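SusD superfamily protein (Parabacteroides distasonis, PDB 3OTN) probably binds nutrients, most likely glycans, at the outer membrane as a member of the SusD family. Local coordinates at residues A[220-224]-A[363-367]. Numbering follows the deposited sequence.
Sequences SLEVI and VLLMY
S220 OG, the hydroxyl that meets Y367 in the closest CA pair of segments 220-224 and 363-367, has one firm partner, a water 2.7 Å from OG. That water passes a weak bond on to M366 O, 2.8 Å from it, while S216 O and A217 O, one turn back on the same helix, add weak bonds to the same hydroxyl. With OG set between its own backbone N and carbonyl carbon (chi1 49°), the oxygen lies in the plane of the Y367 ring, at its edge, and 3.4 Å from Y367 CB. On the S220 side chain itself, CB packs 3.6 Å from V363 CG1, and the same methyl also meets V223 CB.

The Y367 ring swings out to lie beside L221, both side chains running the same way, with L221 CB 3.8 Å from Y367 CE1 and L221 CD1 also near that corner. With CG anti to the backbone N (chi1 178°), the ring reaches across to segment 220-224, and its OH ends on N379 ND2. Replacing Y367 with an alanine removes ring and hydroxyl, which would probably open a gap beside L221 and leave N379 ND2 without this partner.

Further along, I224 CG1 and L364 CD2 are pressed to 3.5 Å, tighter than usual for two carbons, and I224 CD1 reaches Y367 CB as the two side chains cross at about a right angle. The axes of the two segments come within 9.2 Å, their N-to-C directions 131° apart, in a buried contact joining helices 210-225 and 360-375; helix 187-202 packs against V223, V363 and M366. Direct contact between the segments is mainly apolar, and the buried hydroxyl relies on its water, which bridges weakly to the other helix, and on weak bonds within its own.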
loop_
_atom_site.group_PDB
_atom_site.type_symbol
_atom_site.label_atom_id
_atom_site.label_comp_id
_atom_site.label_asym_id
_atom_site.label_seq_id
_atom_site.Cartn_x
_atom_site.Cartn_y
_atom_site.Cartn_z
ATOM N N SER A 220 -16.796 2.453 -4.358
ATOM C CA SER A 220 -16.653 1.280 -3.492
ATOM C C SER A 220 -17.944 0.448 -3.462
ATOM O O SER A 220 -17.872 -0.797 -3.432
ATOM C CB SER A 220 -16.158 1.688 -2.094
ATOM O OG SER A 220 -16.933 2.755 -1.588
ATOM N N LEU A 221 -19.111 1.121 -3.485
ATOM C CA LEU A 221 -20.401 0.429 -3.532
ATOM C C LEU A 221 -20.543 -0.380 -4.819
ATOM O O LEU A 221 -21.039 -1.509 -4.774
ATOM C CB LEU A 221 -21.585 1.383 -3.415
ATOM C CG LEU A 221 -22.957 0.738 -3.177
ATOM C CD1 LEU A 221 -22.949 -0.135 -1.952
ATOM C CD2 LEU A 221 -24.009 1.832 -3.019
ATOM N N GLU A 222 -20.077 0.175 -5.946
ATOM C CA GLU A 222 -20.076 -0.560 -7.226
ATOM C C GLU A 222 -19.287 -1.864 -7.094
ATOM O O GLU A 222 -19.745 -2.918 -7.572
ATOM C CB GLU A 222 -19.570 0.313 -8.401
ATOM C CG GLU A 222 -20.628 1.344 -8.903
ATOM C CD GLU A 222 -20.083 2.480 -9.812
ATOM O OE1 GLU A 222 -18.893 2.522 -10.128
ATOM O OE2 GLU A 222 -20.869 3.367 -10.221
ATOM N N VAL A 223 -18.123 -1.812 -6.430
ATOM C CA VAL A 223 -17.313 -3.020 -6.230
ATOM C C VAL A 223 -18.073 -4.066 -5.391
ATOM O O VAL A 223 -18.039 -5.253 -5.702
ATOM C CB VAL A 223 -15.919 -2.712 -5.588
ATOM C CG1 VAL A 223 -15.115 -4.013 -5.343
ATOM C CG2 VAL A 223 -15.099 -1.772 -6.489
ATOM N N ILE A 224 -18.721 -3.616 -4.327
ATOM C CA ILE A 224 -19.558 -4.487 -3.482
ATOM C C ILE A 224 -20.676 -5.132 -4.312
ATOM O O ILE A 224 -20.834 -6.350 -4.311
ATOM C CB ILE A 224 -20.164 -3.713 -2.278
ATOM C CG1 ILE A 224 -19.059 -3.259 -1.326
ATOM C CG2 ILE A 224 -21.199 -4.579 -1.495
ATOM C CD1 ILE A 224 -19.543 -2.257 -0.228
ATOM N N VAL A 363 -11.518 -1.952 0.555
ATOM C CA VAL A 363 -12.594 -1.296 -0.185
ATOM C C VAL A 363 -13.863 -1.205 0.684
ATOM O O VAL A 363 -14.512 -0.175 0.683
ATOM C CB VAL A 363 -12.892 -1.958 -1.520
ATOM C CG1 VAL A 363 -14.121 -1.286 -2.191
ATOM C CG2 VAL A 363 -11.672 -1.877 -2.435
ATOM N N LEU A 364 -14.215 -2.280 1.386
ATOM C CA LEU A 364 -15.354 -2.266 2.315
ATOM C C LEU A 364 -15.216 -1.172 3.409
ATOM O O LEU A 364 -16.158 -0.404 3.678
ATOM C CB LEU A 364 -15.510 -3.629 2.987
ATOM C CG LEU A 364 -15.840 -4.856 2.122
ATOM C CD1 LEU A 364 -16.216 -6.058 2.983
ATOM C CD2 LEU A 364 -16.954 -4.518 1.148
ATOM N N LEU A 365 -14.041 -1.083 4.015
ATOM C CA LEU A 365 -13.830 -0.071 5.050
ATOM C C LEU A 365 -13.790 1.339 4.431
ATOM O O LEU A 365 -14.230 2.278 5.061
ATOM C CB LEU A 365 -12.561 -0.375 5.835
ATOM C CG LEU A 365 -12.664 -1.636 6.703
ATOM C CD1 LEU A 365 -11.266 -2.044 7.177
ATOM C CD2 LEU A 365 -13.576 -1.359 7.902
HETATM N N MSE A 366 -13.279 1.491 3.203
HETATM C CA MSE A 366 -13.380 2.777 2.482
HETATM C C MSE A 366 -14.822 3.158 2.208
HETATM O O MSE A 366 -15.156 4.330 2.331
HETATM C CB MSE A 366 -12.571 2.769 1.180
HETATM C CG MSE A 366 -11.075 2.783 1.406
HETATM SE SE MSE A 366 -10.145 3.264 -0.239
HETATM C CE MSE A 366 -10.578 1.743 -1.320
ATOM N N TYR A 367 -15.677 2.182 1.870
ATOM C CA TYR A 367 -17.115 2.464 1.753
ATOM C C TYR A 367 -17.701 2.969 3.074
ATOM O O TYR A 367 -18.359 4.025 3.078
ATOM C CB TYR A 367 -17.967 1.282 1.247
ATOM C CG TYR A 367 -19.457 1.661 1.209
ATOM C CD1 TYR A 367 -19.990 2.391 0.151
ATOM C CD2 TYR A 367 -20.306 1.334 2.265
ATOM C CE1 TYR A 367 -21.344 2.784 0.152
ATOM C CE2 TYR A 367 -21.648 1.697 2.261
ATOM C CZ TYR A 367 -22.153 2.429 1.194
ATOM O OH TYR A 367 -23.467 2.794 1.202
HETATM O O HOH W 1 -15.460 4.654 -0.449
#